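Local coordinates for protein BAT-2 beta-lactamase (Bacillus atrophaeus, PDB 6W5G) that probably hydrolyses beta-lactam antibiotics as a class D serine beta-lactamase, contributing to antibiotic resistance in a Gram-positive bacterium, at residues F178-Y183 and S237-T242. Residues are numbered along the deposited sequence; the frame is centred on the assembly and turned at random.
Sequences FIEHLY and SYIFVT
I239 is the hub where helix 172-184 rests on strand 236-244, the two running nearly antiparallel (152°) with 8.6 Å between the axes of their short segments. Its side chain points at the helix and splits its work between branches. CG2, anti to the backbone N, meets I179 CG2 at 3.7 Å and lies under the backbone at E180. CG1 passes E180 CB, and CD1 carries on to Y183, 3.8 Å from Y183 CB and nearly as near to Y183 CG. The two isoleucines cross obliquely; beyond CG2, the CD1 end of I179 leads away from the strand. Both are buried, and their methyl contact makes this the tight, apolar part. F230, on the adjacent strand 225-233, touches both isoleucines and meets the Y183 ring edge-to-face. Such a helix lying on one face of a central antiparallel sheet, with helix 248-261 packed against the other, belongs to the alpha/beta half of the beta-lactamase and penicillin-binding-protein fold. The contact thins beyond the base of the Y183 ring: this partly exposed side chain, near a bound 1,2-ethanediol, reaches S237 mainly through its OH end. Y183 has CG anti to the backbone N (chi1 176°), which sends the ring obliquely back toward the start of segment 237-242. There a tip-to-tip hydrogen bond forms, S237 OG donating to Y183 OH at 2.7 Å. The serine reaches it with OG between its backbone N and carbonyl carbon (chi1 55°). The E180 side chain meets I239 by CB alone; its extended chain then leads OE2 to a salt bridge with K184 NZ, one turn on.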
ATOM      1  N   PHE A 178      -6.348   3.736   6.687  1.00 10.44           N
ATOM      2  CA  PHE A 178      -5.220   4.603   6.368  1.00 10.42           C
ATOM      3  C   PHE A 178      -5.291   5.091   4.921  1.00 10.19           C
ATOM      4  O   PHE A 178      -5.122   6.285   4.649  1.00 10.73           O
ATOM      5  CB  PHE A 178      -3.898   3.885   6.636  1.00  9.80           C
ATOM      6  CG  PHE A 178      -2.721   4.583   6.032  1.00 10.69           C
ATOM      7  CD1 PHE A 178      -2.233   5.765   6.586  1.00 11.18           C
ATOM      8  CD2 PHE A 178      -2.136   4.093   4.876  1.00 11.57           C
ATOM      9  CE1 PHE A 178      -1.168   6.433   5.995  1.00 12.02           C
ATOM     10  CE2 PHE A 178      -1.075   4.748   4.285  1.00 12.95           C
ATOM     11  CZ  PHE A 178      -0.587   5.916   4.844  1.00 13.80           C
ATOM     12  N   ILE A 179      -5.545   4.179   3.976  1.00 10.92           N
ATOM     13  CA  ILE A 179      -5.626   4.583   2.574  1.00 11.03           C
ATOM     14  C   ILE A 179      -6.799   5.524   2.354  1.00  9.99           C
ATOM     15  O   ILE A 179      -6.703   6.487   1.582  1.00 10.48           O
ATOM     16  CB  ILE A 179      -5.676   3.356   1.641  1.00 10.37           C
ATOM     17  CG1 ILE A 179      -4.383   2.542   1.755  1.00 12.14           C
ATOM     18  CG2 ILE A 179      -5.922   3.791   0.185  1.00 11.79           C
ATOM     19  CD1 ILE A 179      -3.148   3.289   1.330  1.00 13.03           C
ATOM     20  N   GLU A 180      -7.922   5.281   3.039  1.00 10.86           N
ATOM     21  CA  GLU A 180      -9.057   6.189   2.910  1.00 10.66           C
ATOM     22  C   GLU A 180      -8.711   7.582   3.429  1.00 11.06           C
ATOM     23  O   GLU A 180      -9.110   8.595   2.835  1.00 11.25           O
ATOM     24  CB  GLU A 180     -10.280   5.629   3.640  1.00 11.44           C
ATOM     25  CG  GLU A 180     -11.504   6.529   3.491  1.00 14.31           C
ATOM     26  CD  GLU A 180     -12.748   5.947   4.126  1.00 19.01           C
ATOM     27  OE1 GLU A 180     -12.662   4.850   4.712  1.00 21.50           O
ATOM     28  OE2 GLU A 180     -13.812   6.601   4.050  1.00 21.56           O
ATOM     29  N   HIS A 181      -7.960   7.650   4.533  1.00 10.95           N
ATOM     30  CA  HIS A 181      -7.525   8.941   5.057  1.00 11.88           C
ATOM     31  C   HIS A 181      -6.573   9.636   4.097  1.00 10.96           C
ATOM     32  O   HIS A 181      -6.626  10.861   3.946  1.00 12.00           O
ATOM     33  CB  HIS A 181      -6.885   8.761   6.433  1.00 13.71           C
ATOM     34  CG  HIS A 181      -7.848   8.300   7.483  1.00 19.37           C
ATOM     35  ND1 HIS A 181      -7.452   7.593   8.596  1.00 22.88           N
ATOM     36  CD2 HIS A 181      -9.192   8.421   7.571  1.00 22.86           C
ATOM     37  CE1 HIS A 181      -8.509   7.321   9.341  1.00 24.01           C
ATOM     38  NE2 HIS A 181      -9.578   7.815   8.743  1.00 23.92           N
ATOM     39  N   LEU A 182      -5.695   8.874   3.441  1.00 10.34           N
ATOM     40  CA  LEU A 182      -4.816   9.463   2.440  1.00 10.83           C
ATOM     41  C   LEU A 182      -5.611   9.973   1.246  1.00 10.50           C
ATOM     42  O   LEU A 182      -5.363  11.084   0.750  1.00 10.13           O
ATOM     43  CB  LEU A 182      -3.781   8.433   2.000  1.00 10.29           C
ATOM     44  CG  LEU A 182      -2.863   8.873   0.859  1.00  9.35           C
ATOM     45  CD1 LEU A 182      -2.133  10.167   1.201  1.00 10.38           C
ATOM     46  CD2 LEU A 182      -1.881   7.758   0.489  1.00 10.53           C
ATOM     47  N   TYR A 183      -6.579   9.178   0.776  1.00 10.62           N
ATOM     48  CA  TYR A 183      -7.424   9.611  -0.333  1.00 12.07           C
ATOM     49  C   TYR A 183      -8.136  10.918  -0.006  1.00 12.67           C
ATOM     50  O   TYR A 183      -8.145  11.854  -0.817  1.00 12.52           O
ATOM     51  CB  TYR A 183      -8.446   8.519  -0.672  1.00 12.64           C
ATOM     52  CG  TYR A 183      -9.409   8.947  -1.753  1.00 14.10           C
ATOM     53  CD1 TYR A 183      -9.091   8.788  -3.098  1.00 15.79           C
ATOM     54  CD2 TYR A 183     -10.620   9.544  -1.436  1.00 15.55           C
ATOM     55  CE1 TYR A 183      -9.961   9.200  -4.087  1.00 17.46           C
ATOM     56  CE2 TYR A 183     -11.490   9.951  -2.412  1.00 16.70           C
ATOM     57  CZ  TYR A 183     -11.161   9.778  -3.737  1.00 17.39           C
ATOM     58  OH  TYR A 183     -12.027  10.186  -4.728  1.00 20.31           O
ATOM     59  N   SER A 237     -15.373   6.710  -6.904  1.00 17.15           N
ATOM     60  CA  SER A 237     -14.075   6.257  -6.438  1.00 16.05           C
ATOM     61  C   SER A 237     -14.276   5.246  -5.323  1.00 14.08           C
ATOM     62  O   SER A 237     -15.284   5.279  -4.613  1.00 15.01           O
ATOM     63  CB  SER A 237     -13.187   7.417  -5.987  1.00 17.87           C
ATOM     64  OG  SER A 237     -13.834   8.189  -5.000  1.00 19.23           O
ATOM     65  N   TYR A 238     -13.305   4.345  -5.184  1.00 12.23           N
ATOM     66  CA  TYR A 238     -13.406   3.213  -4.276  1.00 11.35           C
ATOM     67  C   TYR A 238     -12.040   2.944  -3.665  1.00 10.92           C
ATOM     68  O   TYR A 238     -11.026   3.000  -4.361  1.00 11.93           O
ATOM     69  CB  TYR A 238     -13.889   1.948  -5.012  1.00 11.33           C
ATOM     70  CG  TYR A 238     -15.149   2.161  -5.834  1.00 12.52           C
ATOM     71  CD1 TYR A 238     -15.092   2.739  -7.103  1.00 14.12           C
ATOM     72  CD2 TYR A 238     -16.396   1.793  -5.337  1.00 14.28           C
ATOM     73  CE1 TYR A 238     -16.239   2.951  -7.844  1.00 14.28           C
ATOM     74  CE2 TYR A 238     -17.552   1.993  -6.081  1.00 14.66           C
ATOM     75  CZ  TYR A 238     -17.467   2.571  -7.332  1.00 15.27           C
ATOM     76  OH  TYR A 238     -18.612   2.783  -8.074  1.00 17.56           O
ATOM     77  N   ILE A 239     -12.021   2.658  -2.364  1.00 10.67           N
ATOM     78  CA  ILE A 239     -10.821   2.244  -1.636  1.00  9.89           C
ATOM     79  C   ILE A 239     -10.847   0.728  -1.542  1.00  9.32           C
ATOM     80  O   ILE A 239     -11.903   0.138  -1.288  1.00 11.29           O
ATOM     81  CB  ILE A 239     -10.815   2.843  -0.212  1.00 10.97           C
ATOM     82  CG1 ILE A 239     -11.258   4.307  -0.209  1.00 12.62           C
ATOM     83  CG2 ILE A 239      -9.464   2.639   0.474  1.00 10.91           C
ATOM     84  CD1 ILE A 239     -10.371   5.232  -1.018  1.00 14.04           C
ATOM     85  N   PHE A 240      -9.697   0.084  -1.722  1.00  9.27           N
ATOM     86  CA  PHE A 240      -9.670  -1.368  -1.620  1.00  8.33           C
ATOM     87  C   PHE A 240      -8.453  -1.846  -0.842  1.00  8.81           C
ATOM     88  O   PHE A 240      -7.406  -1.188  -0.800  1.00  9.14           O
ATOM     89  CB  PHE A 240      -9.702  -2.047  -3.002  1.00  9.22           C
ATOM     90  CG  PHE A 240      -8.596  -1.595  -3.910  1.00 10.02           C
ATOM     91  CD1 PHE A 240      -7.293  -2.069  -3.748  1.00 10.47           C
ATOM     92  CD2 PHE A 240      -8.854  -0.681  -4.922  1.00 12.20           C
ATOM     93  CE1 PHE A 240      -6.272  -1.617  -4.562  1.00 11.51           C
ATOM     94  CE2 PHE A 240      -7.838  -0.240  -5.749  1.00 11.58           C
ATOM     95  CZ  PHE A 240      -6.550  -0.717  -5.576  1.00 11.83           C
ATOM     96  N   VAL A 241      -8.604  -3.016  -0.236  1.00  9.16           N
ATOM     97  CA  VAL A 241      -7.495  -3.747   0.364  1.00  8.72           C
ATOM     98  C   VAL A 241      -7.699  -5.221   0.058  1.00  9.48           C
ATOM     99  O   VAL A 241      -8.773  -5.768   0.330  1.00 10.67           O
ATOM    100  CB  VAL A 241      -7.431  -3.542   1.889  1.00  9.92           C
ATOM    101  CG1 VAL A 241      -6.491  -4.568   2.530  1.00 11.03           C
ATOM    102  CG2 VAL A 241      -7.003  -2.120   2.228  1.00 10.89           C
ATOM    103  N   THR A 242      -6.677  -5.864  -0.502  1.00  9.16           N
ATOM    104  CA  THR A 242      -6.638  -7.313  -0.622  1.00  8.83           C
ATOM    105  C   THR A 242      -5.460  -7.819   0.193  1.00  8.71           C
ATOM    106  O   THR A 242      -4.370  -7.242   0.133  1.00  9.89           O
ATOM    107  CB  THR A 242      -6.494  -7.724  -2.083  1.00  9.71           C
ATOM    108  OG1 THR A 242      -7.648  -7.277  -2.801  1.00 11.46           O
ATOM    109  CG2 THR A 242      -6.382  -9.239  -2.202  1.00 11.00           C
TER